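Local coordinates for protein probable oxidoreductase (Pseudomonas aeruginosa, PDB 4B7X) that probably catalyses NADP(H)-dependent oxidation or reduction of a still undefined substrate, as a dimeric member of the medium-chain dehydrogenase/reductase superfamily, at residues 157-162 with 179-184; 304-309 with 327-332; 222-227 with 244-249. All blocks are in the same frame, centred on the assembly; numbering follows the deposited sequence.

Contact 1 (157-162 with 179-184); sequences GAAGAV and GIAGGA. With NAP (NADP nicotinamide-adenine-dinucleotide phosphate), chain T.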
loop_
_atom_site.group_PDB
_atom_site.type_symbol
_atom_site.label_atom_id
_atom_site.label_comp_id
_atom_site.label_asym_id
_atom_site.label_seq_id
_atom_site.Cartn_x
_atom_site.Cartn_y
_atom_site.Cartn_z
ATOM N N GLY H 157 -10.199 -11.360 10.183
ATOM C CA GLY H 157 -10.619 -11.290 11.592
ATOM C C GLY H 157 -12.073 -10.896 11.705
ATOM O O GLY H 157 -12.443 -10.099 12.572
ATOM N N ALA H 158 -12.905 -11.461 10.831
ATOM C CA ALA H 158 -14.225 -10.888 10.538
ATOM C C ALA H 158 -15.270 -11.021 11.634
ATOM O O ALA H 158 -16.222 -10.246 11.685
ATOM C CB ALA H 158 -14.761 -11.437 9.223
ATOM N N ALA H 159 -15.105 -11.998 12.511
ATOM C CA ALA H 159 -16.041 -12.157 13.624
ATOM C C ALA H 159 -15.639 -11.312 14.835
ATOM O O ALA H 159 -16.399 -11.207 15.806
ATOM C CB ALA H 159 -16.178 -13.631 14.006
ATOM N N GLY H 160 -14.450 -10.712 14.777
ATOM C CA GLY H 160 -13.957 -9.837 15.847
ATOM C C GLY H 160 -14.669 -8.499 15.974
ATOM O O GLY H 160 -15.594 -8.179 15.207
ATOM N N ALA H 161 -14.229 -7.704 16.939
ATOM C CA ALA H 161 -14.856 -6.413 17.232
ATOM C C ALA H 161 -14.759 -5.423 16.064
ATOM O O ALA H 161 -15.760 -4.814 15.695
ATOM C CB ALA H 161 -14.265 -5.811 18.498
ATOM N N VAL H 162 -13.573 -5.280 15.481
ATOM C CA VAL H 162 -13.407 -4.382 14.339
ATOM C C VAL H 162 -14.046 -4.962 13.071
ATOM O O VAL H 162 -14.831 -4.289 12.388
ATOM C CB VAL H 162 -11.911 -4.062 14.056
ATOM C CG1 VAL H 162 -11.772 -3.253 12.781
ATOM C CG2 VAL H 162 -11.274 -3.310 15.215
ATOM N N GLY H 179 -16.627 -12.676 4.800
ATOM C CA GLY H 179 -15.820 -12.761 6.025
ATOM C C GLY H 179 -14.872 -13.948 6.059
ATOM O O GLY H 179 -15.205 -15.033 5.595
ATOM N N ILE H 180 -13.669 -13.733 6.581
ATOM C CA ILE H 180 -12.713 -14.802 6.812
ATOM C C ILE H 180 -12.540 -14.918 8.316
ATOM O O ILE H 180 -12.089 -13.977 8.980
ATOM C CB ILE H 180 -11.364 -14.537 6.127
ATOM C CG1 ILE H 180 -11.555 -14.447 4.602
ATOM C CG2 ILE H 180 -10.353 -15.622 6.500
ATOM C CD1 ILE H 180 -10.336 -13.949 3.844
ATOM N N ALA H 181 -12.929 -16.065 8.858
ATOM C CA ALA H 181 -12.968 -16.241 10.308
ATOM C C ALA H 181 -12.599 -17.660 10.719
ATOM O O ALA H 181 -12.604 -18.581 9.893
ATOM C CB ALA H 181 -14.338 -15.864 10.851
ATOM N N GLY H 182 -12.289 -17.824 12.001
ATOM C CA GLY H 182 -11.820 -19.098 12.526
ATOM C C GLY H 182 -12.906 -19.969 13.135
ATOM O O GLY H 182 -13.490 -19.626 14.178
ATOM N N GLY H 183 -13.165 -21.102 12.488
ATOM C CA GLY H 183 -14.108 -22.086 13.014
ATOM C C GLY H 183 -15.516 -21.927 12.489
ATOM O O GLY H 183 -15.900 -20.855 11.987
ATOM N N ALA H 184 -16.284 -23.008 12.615
ATOM C CA ALA H 184 -17.642 -23.092 12.084
ATOM C C ALA H 184 -18.610 -22.158 12.790
ATOM O O ALA H 184 -19.512 -21.610 12.157
ATOM C CB ALA H 184 -18.148 -24.524 12.161
HETATM P PA NAP T . -10.722 -9.258 17.604
HETATM O O1A NAP T . -12.192 -9.005 18.193
HETATM O O2A NAP T . -10.763 -9.380 16.125
HETATM O O5B NAP T . -10.059 -10.508 18.330
HETATM C C5B NAP T . -8.865 -11.051 17.748
HETATM C C4B NAP T . -9.200 -12.071 16.643
HETATM O O4B NAP T . -8.032 -12.231 15.815
HETATM C C3B NAP T . -9.415 -13.467 17.251
HETATM O O3B NAP T . -10.803 -13.641 17.618
HETATM C C2B NAP T . -9.053 -14.388 16.096
HETATM O O2B NAP T . -10.217 -14.581 15.324
HETATM C C1B NAP T . -8.122 -13.560 15.214
HETATM N N9A NAP T . -6.781 -14.142 15.176
HETATM C C8A NAP T . -5.900 -14.175 16.184
HETATM N N7A NAP T . -4.776 -14.767 15.766
HETATM C C5A NAP T . -4.949 -15.099 14.490
HETATM C C6A NAP T . -4.152 -15.726 13.551
HETATM N N6A NAP T . -2.930 -16.121 13.878
HETATM N N1A NAP T . -4.627 -15.930 12.312
HETATM C C2A NAP T . -5.847 -15.532 11.979
HETATM N N3A NAP T . -6.645 -14.924 12.847
HETATM C C4A NAP T . -6.218 -14.700 14.109
HETATM O O3 NAP T . -9.817 -7.987 18.008
HETATM P PN NAP T . -10.167 -6.535 17.408
HETATM O O1N NAP T . -10.232 -5.627 18.563
HETATM O O2N NAP T . -11.327 -6.577 16.478
HETATM O O5D NAP T . -8.804 -6.308 16.614
HETATM C C5D NAP T . -8.686 -6.683 15.249
HETATM C C4D NAP T . -7.462 -6.029 14.572
HETATM O O4D NAP T . -7.598 -4.578 14.481
HETATM C C3D NAP T . -6.165 -6.297 15.334
HETATM O O3D NAP T . -5.179 -6.509 14.349
HETATM C C2D NAP T . -5.880 -4.980 16.064
HETATM O O2D NAP T . -4.466 -4.806 16.280
HETATM C C1D NAP T . -6.365 -3.986 15.030
HETATM N N1N NAP T . -6.714 -2.645 15.527
HETATM C C2N NAP T . -6.167 -1.568 14.827
HETATM C C3N NAP T . -6.441 -0.265 15.209
HETATM C C7N NAP T . -5.810 0.876 14.392
HETATM O O7N NAP T . -6.112 2.042 14.609
HETATM N N7N NAP T . -4.992 0.491 13.406
HETATM C C4N NAP T . -7.295 -0.039 16.296
HETATM C C5N NAP T . -7.856 -1.117 16.998
HETATM C C6N NAP T . -7.573 -2.425 16.618
HETATM P P2B NAP T . -10.546 -16.029 14.701
HETATM O O1X NAP T . -9.177 -16.563 14.052
HETATM O O2X NAP T . -10.872 -16.973 15.973
HETATM O O3X NAP T . -11.683 -15.930 13.774
#
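The methyl of Ala158 packs on the backbone of Gly179, with Ala158 CB 3.6 Å from Gly179 CA. A CB on Gly179 would come tight against that methyl, so glycine lets the strand and the turn approach closely, and the single methyl of Ala158 makes the contact. At Ile180 the backbone does the work: Ala158 N donates to Ile180 O over 3.2 Å in a nearly straight bond. The side chain of Ile180 leads away from the turn and packs on Tyr202. Ala181 turns its methyl back toward 157-162, where Ala181 CB lies 4.3 Å from Ala159 CB; two such small residues let the end of the strand tuck against the turn.

Gly182 follows the strand and meets the cofactor. Its N donates to the 2'-phosphate of NADP, with Gly182 N 2.7 Å from NAP O3X, and a CB here would strike another oxygen of the same phosphate. Gly183 has backbone angles suited to glycine and stands as N-cap of the helix that Ala184 begins. In 157-162, the type I turn from Gly157 to Gly160 leads into a second helix, whose first N-H groups hold the pyrophosphate: Ala161 N lies 2.7 Å from NAP O1A, and Val162 N lies 2.8 Å from NAP O2N. Gly160, the N-cap, leaves room for NAP O2A.

This is the dinucleotide-binding beta-alpha-beta unit of a Rossmann fold, made of strand 152-155, helix 161-172 and strand 176-181. Strand 176-181 runs between 152-155 and 198-201 in the parallel sheet. From helix 184-194, Leu190 packs on Ala158 and, with Cys187, on Ala181, while Lys186 meets Ala159.

Contact 2 (304-309 with 327-332); sequences QSREDI and ENFGKL. With NAP (NADP nicotinamide-adenine-dinucleotide phosphate), chain T.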
loop_
_atom_site.group_PDB
_atom_site.type_symbol
_atom_site.label_atom_id
_atom_site.label_comp_id
_atom_site.label_asym_id
_atom_site.label_seq_id
_atom_site.Cartn_x
_atom_site.Cartn_y
_atom_site.Cartn_z
ATOM N N GLN H 304 -25.388 -4.791 14.564
ATOM C CA GLN H 304 -25.357 -5.524 15.835
ATOM C C GLN H 304 -23.971 -5.552 16.477
ATOM O O GLN H 304 -22.969 -5.792 15.801
ATOM C CB GLN H 304 -25.788 -6.980 15.621
ATOM C CG GLN H 304 -27.267 -7.222 15.380
ATOM C CD GLN H 304 -27.536 -8.650 14.920
ATOM O OE1 GLN H 304 -28.205 -8.872 13.909
ATOM N NE2 GLN H 304 -26.998 -9.628 15.652
ATOM N N SER H 305 -23.922 -5.366 17.791
ATOM C CA SER H 305 -22.661 -5.446 18.516
ATOM C C SER H 305 -22.652 -6.482 19.633
ATOM O O SER H 305 -23.490 -6.451 20.538
ATOM C CB SER H 305 -22.289 -4.089 19.088
ATOM O OG SER H 305 -21.065 -4.180 19.793
ATOM N N ARG H 306 -21.668 -7.373 19.583
ATOM C CA ARG H 306 -21.513 -8.410 20.602
ATOM C C ARG H 306 -20.262 -8.158 21.447
ATOM O O ARG H 306 -19.158 -7.982 20.907
ATOM C CB ARG H 306 -21.440 -9.803 19.954
ATOM C CG ARG H 306 -21.465 -10.964 20.944
ATOM C CD ARG H 306 -20.969 -12.266 20.319
ATOM N NE ARG H 306 -20.834 -13.336 21.310
ATOM C CZ ARG H 306 -21.796 -14.204 21.628
ATOM N NH1 ARG H 306 -22.980 -14.144 21.025
ATOM N NH2 ARG H 306 -21.574 -15.140 22.545
ATOM N N GLU H 307 -20.446 -8.145 22.766
ATOM C CA GLU H 307 -19.325 -8.087 23.708
ATOM C C GLU H 307 -19.156 -9.429 24.404
ATOM O O GLU H 307 -20.136 -10.116 24.694
ATOM C CB GLU H 307 -19.516 -6.974 24.748
ATOM C CG GLU H 307 -19.554 -5.566 24.166
ATOM C CD GLU H 307 -20.864 -5.251 23.464
ATOM O OE1 GLU H 307 -21.920 -5.679 23.968
ATOM O OE2 GLU H 307 -20.843 -4.579 22.407
ATOM N N ASP H 308 -17.904 -9.797 24.639
ATOM C CA ASP H 308 -17.548 -10.992 25.387
ATOM C C ASP H 308 -16.922 -10.553 26.718
ATOM O O ASP H 308 -15.717 -10.279 26.797
ATOM C CB ASP H 308 -16.573 -11.841 24.566
ATOM C CG ASP H 308 -16.355 -13.231 25.147
ATOM O OD1 ASP H 308 -16.916 -13.542 26.220
ATOM O OD2 ASP H 308 -15.612 -14.018 24.519
ATOM N N ILE H 309 -17.754 -10.463 27.755
ATOM C CA ILE H 309 -17.325 -9.921 29.047
ATOM C C ILE H 309 -16.762 -10.989 29.973
ATOM O O ILE H 309 -17.428 -11.987 30.253
ATOM C CB ILE H 309 -18.473 -9.188 29.775
ATOM C CG1 ILE H 309 -19.086 -8.106 28.873
ATOM C CG2 ILE H 309 -17.984 -8.597 31.096
ATOM C CD1 ILE H 309 -20.437 -7.611 29.343
ATOM N N GLU H 327 -10.052 -17.364 21.000
ATOM C CA GLU H 327 -10.990 -17.829 22.025
ATOM C C GLU H 327 -12.087 -16.816 22.363
ATOM O O GLU H 327 -13.146 -17.196 22.879
ATOM C CB GLU H 327 -10.233 -18.227 23.301
ATOM C CG GLU H 327 -9.641 -19.630 23.264
ATOM C CD GLU H 327 -8.709 -19.931 24.432
ATOM O OE1 GLU H 327 -8.496 -19.053 25.300
ATOM O OE2 GLU H 327 -8.174 -21.060 24.475
ATOM N N ASN H 328 -11.832 -15.533 22.095
ATOM C CA ASN H 328 -12.859 -14.508 22.254
ATOM C C ASN H 328 -13.898 -14.604 21.145
ATOM O O ASN H 328 -13.568 -14.884 19.994
ATOM C CB ASN H 328 -12.262 -13.092 22.329
ATOM C CG ASN H 328 -11.689 -12.612 21.001
ATOM O OD1 ASN H 328 -10.695 -13.152 20.502
ATOM N ND2 ASN H 328 -12.313 -11.586 20.424
ATOM N N PHE H 329 -15.154 -14.397 21.516
ATOM C CA PHE H 329 -16.257 -14.380 20.578
ATOM C C PHE H 329 -17.012 -13.083 20.801
ATOM O O PHE H 329 -17.894 -12.999 21.661
ATOM C CB PHE H 329 -17.157 -15.604 20.786
ATOM C CG PHE H 329 -18.266 -15.727 19.779
ATOM C CD1 PHE H 329 -18.104 -15.274 18.471
ATOM C CD2 PHE H 329 -19.469 -16.316 20.134
ATOM C CE1 PHE H 329 -19.130 -15.387 17.548
ATOM C CE2 PHE H 329 -20.496 -16.442 19.211
ATOM C CZ PHE H 329 -20.326 -15.975 17.919
ATOM N N GLY H 330 -16.636 -12.071 20.022
ATOM C CA GLY H 330 -17.081 -10.696 20.239
ATOM C C GLY H 330 -15.984 -9.851 20.879
ATOM O O GLY H 330 -14.895 -10.355 21.195
ATOM N N LYS H 331 -16.269 -8.560 21.061
ATOM C CA LYS H 331 -15.319 -7.624 21.672
ATOM C C LYS H 331 -14.978 -8.058 23.098
ATOM O O LYS H 331 -15.855 -8.126 23.955
ATOM C CB LYS H 331 -15.883 -6.190 21.658
ATOM C CG LYS H 331 -15.180 -5.188 22.585
ATOM C CD LYS H 331 -13.733 -4.939 22.180
ATOM C CE LYS H 331 -12.970 -4.206 23.266
ATOM N NZ LYS H 331 -11.546 -4.637 23.257
ATOM N N LEU H 332 -13.706 -8.349 23.345
ATOM C CA LEU H 332 -13.283 -8.806 24.666
ATOM C C LEU H 332 -13.255 -7.668 25.686
ATOM O O LEU H 332 -12.540 -6.676 25.519
ATOM C CB LEU H 332 -11.928 -9.507 24.591
ATOM C CG LEU H 332 -11.466 -10.318 25.807
ATOM C CD1 LEU H 332 -12.536 -11.279 26.321
ATOM C CD2 LEU H 332 -10.190 -11.070 25.457
HETATM P PA NAP T . -10.722 -9.258 17.604
HETATM O O1A NAP T . -12.192 -9.005 18.193
HETATM O O2A NAP T . -10.763 -9.380 16.125
HETATM O O5B NAP T . -10.059 -10.508 18.330
HETATM C C5B NAP T . -8.865 -11.051 17.748
HETATM C C4B NAP T . -9.200 -12.071 16.643
HETATM O O4B NAP T . -8.032 -12.231 15.815
HETATM C C3B NAP T . -9.415 -13.467 17.251
HETATM O O3B NAP T . -10.803 -13.641 17.618
HETATM C C2B NAP T . -9.053 -14.388 16.096
HETATM O O2B NAP T . -10.217 -14.581 15.324
HETATM C C1B NAP T . -8.122 -13.560 15.214
HETATM N N9A NAP T . -6.781 -14.142 15.176
HETATM C C8A NAP T . -5.900 -14.175 16.184
HETATM N N7A NAP T . -4.776 -14.767 15.766
HETATM C C5A NAP T . -4.949 -15.099 14.490
HETATM C C6A NAP T . -4.152 -15.726 13.551
HETATM N N6A NAP T . -2.930 -16.121 13.878
HETATM N N1A NAP T . -4.627 -15.930 12.312
HETATM C C2A NAP T . -5.847 -15.532 11.979
HETATM N N3A NAP T . -6.645 -14.924 12.847
HETATM C C4A NAP T . -6.218 -14.700 14.109
HETATM O O3 NAP T . -9.817 -7.987 18.008
HETATM P PN NAP T . -10.167 -6.535 17.408
HETATM O O1N NAP T . -10.232 -5.627 18.563
HETATM O O2N NAP T . -11.327 -6.577 16.478
HETATM O O5D NAP T . -8.804 -6.308 16.614
HETATM C C5D NAP T . -8.686 -6.683 15.249
HETATM C C4D NAP T . -7.462 -6.029 14.572
HETATM O O4D NAP T . -7.598 -4.578 14.481
HETATM C C3D NAP T . -6.165 -6.297 15.334
HETATM O O3D NAP T . -5.179 -6.509 14.349
HETATM C C2D NAP T . -5.880 -4.980 16.064
HETATM O O2D NAP T . -4.466 -4.806 16.280
HETATM C C1D NAP T . -6.365 -3.986 15.030
HETATM N N1N NAP T . -6.714 -2.645 15.527
HETATM C C2N NAP T . -6.167 -1.568 14.827
HETATM C C3N NAP T . -6.441 -0.265 15.209
HETATM C C7N NAP T . -5.810 0.876 14.392
HETATM O O7N NAP T . -6.112 2.042 14.609
HETATM N N7N NAP T . -4.992 0.491 13.406
HETATM C C4N NAP T . -7.295 -0.039 16.296
HETATM C C5N NAP T . -7.856 -1.117 16.998
HETATM C C6N NAP T . -7.573 -2.425 16.618
HETATM P P2B NAP T . -10.546 -16.029 14.701
HETATM O O1X NAP T . -9.177 -16.563 14.052
HETATM O O2X NAP T . -10.872 -16.973 15.973
HETATM O O3X NAP T . -11.683 -15.930 13.774
#
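Glu307 pairs with Lys331 and Asp308 with Leu332 as two parallel strands begin, their CA atoms 4.5 and 4.8 Å apart. Lys331 bonds to both sides of Glu307: Lys331 N donates to Arg306 O over 3.0 Å, and Asp308 N donates to Lys331 O over 2.7 Å. Gly330 comes just before this pairing with a positive phi of 103°, and a CB there would run into Arg306 O, so glycine permits the close start.

Arg306 lies across Phe329 at about a right angle. With CG anti to the backbone N (chi1 -172°) and the chain extended to NE, its CD sits over the middle of the ring, while the guanidinium covers the rim, its plane 30° from that of the ring. Arg306 NE also donates to Phe329 O over 3.0 Å; the oxygen lies in the guanidinium plane, but the nitrogen stands above the carbonyl plane. One long, flat-ended side chain thus grips both ring and backbone. The carboxylate of Asp308 reaches the loop before the second strand: Phe329 N meets the anti side of Asp308 OD2 at 3.1 Å in an almost linear bond. Leu332 brings its CD1 to within 3.4 Å of Asp308 O. On the face of Glu307 and Lys331 the charged ends diverge, Glu307 to Arg125 and Lys331 to Ser49 and Asp51.

Asn328 turns to the cofactor. Its OD1 accepts from the adenosine ribose hydroxyl O3B at 2.9 Å, while its ND2 bonds to Gly330 O and to NAP O5B, fixing the amide's rotation. The strand pair belongs to the mixed sheet of the GroES-like catalytic domain of medium-chain dehydrogenases, and the loop before its second strand supplies Asn328 to the NADP site.

Contact 3 (222-227 with 244-249); sequences FFDNVG and IVLCGA. With NAP (NADP nicotinamide-adenine-dinucleotide phosphate), chain T.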
loop_
_atom_site.group_PDB
_atom_site.type_symbol
_atom_site.label_atom_id
_atom_site.label_comp_id
_atom_site.label_asym_id
_atom_site.label_seq_id
_atom_site.Cartn_x
_atom_site.Cartn_y
_atom_site.Cartn_z
ATOM N N PHE H 222 -10.161 -4.985 0.653
ATOM C CA PHE H 222 -9.746 -5.921 1.692
ATOM C C PHE H 222 -9.415 -5.181 2.982
ATOM O O PHE H 222 -8.430 -4.417 3.049
ATOM C CB PHE H 222 -8.538 -6.741 1.249
ATOM C CG PHE H 222 -8.062 -7.731 2.285
ATOM C CD1 PHE H 222 -8.976 -8.493 3.024
ATOM C CD2 PHE H 222 -6.701 -7.939 2.500
ATOM C CE1 PHE H 222 -8.546 -9.418 3.966
ATOM C CE2 PHE H 222 -6.265 -8.870 3.441
ATOM C CZ PHE H 222 -7.185 -9.610 4.171
ATOM N N PHE H 223 -10.249 -5.406 3.991
ATOM C CA PHE H 223 -10.008 -4.939 5.339
ATOM C C PHE H 223 -9.133 -5.967 6.065
ATOM O O PHE H 223 -9.621 -7.053 6.435
ATOM C CB PHE H 223 -11.337 -4.816 6.063
ATOM C CG PHE H 223 -11.300 -3.914 7.261
ATOM C CD1 PHE H 223 -10.671 -4.313 8.441
ATOM C CD2 PHE H 223 -11.945 -2.680 7.230
ATOM C CE1 PHE H 223 -10.659 -3.485 9.552
ATOM C CE2 PHE H 223 -11.942 -1.855 8.343
ATOM C CZ PHE H 223 -11.291 -2.254 9.502
ATOM N N ASP H 224 -7.853 -5.644 6.256
ATOM C CA ASP H 224 -6.921 -6.596 6.874
ATOM C C ASP H 224 -6.715 -6.339 8.364
ATOM O O ASP H 224 -6.212 -5.288 8.774
ATOM C CB ASP H 224 -5.578 -6.634 6.146
ATOM C CG ASP H 224 -4.720 -7.829 6.554
ATOM O OD1 ASP H 224 -5.234 -8.782 7.207
ATOM O OD2 ASP H 224 -3.520 -7.815 6.193
ATOM N N ASN H 225 -7.117 -7.322 9.160
ATOM C CA ASN H 225 -6.951 -7.299 10.609
ATOM C C ASN H 225 -5.867 -8.304 11.042
ATOM O O ASN H 225 -5.462 -8.327 12.205
ATOM C CB ASN H 225 -8.284 -7.638 11.289
ATOM C CG ASN H 225 -9.235 -6.448 11.359
ATOM O OD1 ASN H 225 -8.847 -5.363 11.785
ATOM N ND2 ASN H 225 -10.492 -6.651 10.958
ATOM N N VAL H 226 -5.386 -9.109 10.093
ATOM C CA VAL H 226 -4.660 -10.352 10.423
ATOM C C VAL H 226 -3.248 -10.455 9.848
ATOM O O VAL H 226 -2.329 -10.931 10.525
ATOM C CB VAL H 226 -5.485 -11.609 10.014
ATOM C CG1 VAL H 226 -4.665 -12.884 10.176
ATOM C CG2 VAL H 226 -6.758 -11.702 10.843
ATOM N N GLY H 227 -3.075 -10.010 8.606
ATOM C CA GLY H 227 -1.787 -10.101 7.936
ATOM C C GLY H 227 -1.446 -11.550 7.621
ATOM O O GLY H 227 -2.337 -12.370 7.393
ATOM N N ILE H 244 -6.661 -2.006 -0.160
ATOM C CA ILE H 244 -6.339 -2.817 1.004
ATOM C C ILE H 244 -6.120 -1.915 2.223
ATOM O O ILE H 244 -5.128 -1.171 2.310
ATOM C CB ILE H 244 -5.101 -3.703 0.754
ATOM C CG1 ILE H 244 -5.399 -4.700 -0.361
ATOM C CG2 ILE H 244 -4.700 -4.443 2.026
ATOM C CD1 ILE H 244 -4.176 -5.399 -0.901
ATOM N N VAL H 245 -7.058 -1.968 3.156
ATOM C CA VAL H 245 -6.906 -1.234 4.403
ATOM C C VAL H 245 -6.070 -2.034 5.408
ATOM O O VAL H 245 -6.501 -3.093 5.884
ATOM C CB VAL H 245 -8.262 -0.856 5.013
ATOM C CG1 VAL H 245 -8.065 -0.009 6.261
ATOM C CG2 VAL H 245 -9.110 -0.103 3.998
ATOM N N LEU H 246 -4.876 -1.527 5.730
ATOM C CA LEU H 246 -4.058 -2.141 6.782
ATOM C C LEU H 246 -4.477 -1.650 8.155
ATOM O O LEU H 246 -4.047 -0.583 8.628
ATOM C CB LEU H 246 -2.571 -1.863 6.587
ATOM C CG LEU H 246 -1.808 -2.533 5.453
ATOM C CD1 LEU H 246 -0.318 -2.374 5.737
ATOM C CD2 LEU H 246 -2.165 -4.006 5.243
ATOM N N CYS H 247 -5.314 -2.429 8.806
ATOM C CA CYS H 247 -5.782 -2.076 10.140
ATOM C C CYS H 247 -4.932 -2.780 11.203
ATOM O O CYS H 247 -4.569 -2.177 12.204
ATOM C CB CYS H 247 -7.266 -2.412 10.281
ATOM S SG CYS H 247 -7.982 -2.098 11.910
ATOM N N GLY H 248 -4.577 -4.038 10.956
ATOM C CA GLY H 248 -3.759 -4.805 11.890
ATOM C C GLY H 248 -3.113 -6.028 11.266
ATOM O O GLY H 248 -3.333 -6.329 10.088
ATOM N N ALA H 249 -2.306 -6.727 12.063
ATOM C CA ALA H 249 -1.638 -7.953 11.637
ATOM C C ALA H 249 -1.496 -8.904 12.821
ATOM O O ALA H 249 -0.391 -9.332 13.183
ATOM C CB ALA H 249 -0.285 -7.651 11.007
HETATM P PA NAP T . -10.722 -9.258 17.604
HETATM O O1A NAP T . -12.192 -9.005 18.193
HETATM O O2A NAP T . -10.763 -9.380 16.125
HETATM O O5B NAP T . -10.059 -10.508 18.330
HETATM C C5B NAP T . -8.865 -11.051 17.748
HETATM C C4B NAP T . -9.200 -12.071 16.643
HETATM O O4B NAP T . -8.032 -12.231 15.815
HETATM C C3B NAP T . -9.415 -13.467 17.251
HETATM O O3B NAP T . -10.803 -13.641 17.618
HETATM C C2B NAP T . -9.053 -14.388 16.096
HETATM O O2B NAP T . -10.217 -14.581 15.324
HETATM C C1B NAP T . -8.122 -13.560 15.214
HETATM N N9A NAP T . -6.781 -14.142 15.176
HETATM C C8A NAP T . -5.900 -14.175 16.184
HETATM N N7A NAP T . -4.776 -14.767 15.766
HETATM C C5A NAP T . -4.949 -15.099 14.490
HETATM C C6A NAP T . -4.152 -15.726 13.551
HETATM N N6A NAP T . -2.930 -16.121 13.878
HETATM N N1A NAP T . -4.627 -15.930 12.312
HETATM C C2A NAP T . -5.847 -15.532 11.979
HETATM N N3A NAP T . -6.645 -14.924 12.847
HETATM C C4A NAP T . -6.218 -14.700 14.109
HETATM O O3 NAP T . -9.817 -7.987 18.008
HETATM P PN NAP T . -10.167 -6.535 17.408
HETATM O O1N NAP T . -10.232 -5.627 18.563
HETATM O O2N NAP T . -11.327 -6.577 16.478
HETATM O O5D NAP T . -8.804 -6.308 16.614
HETATM C C5D NAP T . -8.686 -6.683 15.249
HETATM C C4D NAP T . -7.462 -6.029 14.572
HETATM O O4D NAP T . -7.598 -4.578 14.481
HETATM C C3D NAP T . -6.165 -6.297 15.334
HETATM O O3D NAP T . -5.179 -6.509 14.349
HETATM C C2D NAP T . -5.880 -4.980 16.064
HETATM O O2D NAP T . -4.466 -4.806 16.280
HETATM C C1D NAP T . -6.365 -3.986 15.030
HETATM N N1N NAP T . -6.714 -2.645 15.527
HETATM C C2N NAP T . -6.167 -1.568 14.827
HETATM C C3N NAP T . -6.441 -0.265 15.209
HETATM C C7N NAP T . -5.810 0.876 14.392
HETATM O O7N NAP T . -6.112 2.042 14.609
HETATM N N7N NAP T . -4.992 0.491 13.406
HETATM C C4N NAP T . -7.295 -0.039 16.296
HETATM C C5N NAP T . -7.856 -1.117 16.998
HETATM C C6N NAP T . -7.573 -2.425 16.618
HETATM P P2B NAP T . -10.546 -16.029 14.701
HETATM O O1X NAP T . -9.177 -16.563 14.052
HETATM O O2X NAP T . -10.872 -16.973 15.973
HETATM O O3X NAP T . -11.683 -15.930 13.774
HETATM O O HOH W 1 -1.538 -6.770 7.746
#
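Phe222 starts the parallel pairing with Ile244, its carbonyl O accepting from Val245 N at 2.8 Å; the ring carbon CD2 meets Ile244 CG2 at a slant, 4.1 Å away. On the opposite face, Phe223 reaches forward to Cys247, whose CB lies 3.6 Å from Phe223 CE1. The cysteine sulfur is also near the ring, but obliquely; a small, polarisable side chain suits this site between ring and nicotinamide.

Asp224 ends the strand and organises the turn beyond it. Its N donates to Val245 O over 2.9 Å, and its carbonyl O takes two bonds, from Cys247 N in the carbonyl plane and from Gly248 N. A chi1 of -167° swings the carboxylate beside its own carbonyl carbon and toward the following loop: OD1 accepts from Val226 N, an Asx turn, and from Gly227 N, which makes it an Asx motif, both donors on one face. A water links OD2 to Gly248 O. Asn225 O accepts from ribose hydroxyl O3D of NADP at 2.8 Å, with Gly248 beside it, where a CB would strike O3D. Val226 presses CG1 on the adenine, 3.4 Å from NAP C2A, and Gly227, at positive phi, has no CB to collide with Ala249. Cys247 O receives the nicotinamide amide N7N.

Strands 219-224 and 242-246 cross at only 15° within the six-stranded parallel sheet, 219-224 lying next to 152-155. Helix 228-235 packs on the face of Phe222 and Ile244, helices 132-145 and 161-172 on that of Phe223, and the second subunit reaches Leu246 and Ala249 through Tyr265 and Leu266.

Along the chain the order is contact 1, contact 3, contact 2, each closing before the next opens. Contacts 1 and 3, with centres 12 Å apart, share the six-stranded parallel sheet of the Rossmann domain and touch where Val162 meets Phe223. Contact 2 belongs to the mixed sheet of the other domain; its centre is 11 Å from that of contact 1, which it touches through Lys331 and Ala161, and 19 Å from that of contact 3, without touching it. All three meet on one NADP: contact 1 holds its phosphates, contact 3 the nicotinamide ribose and amide, with a touch on the adenine, and contact 2 the adenosine ribose, so the cofactor lies in the cleft between the domains.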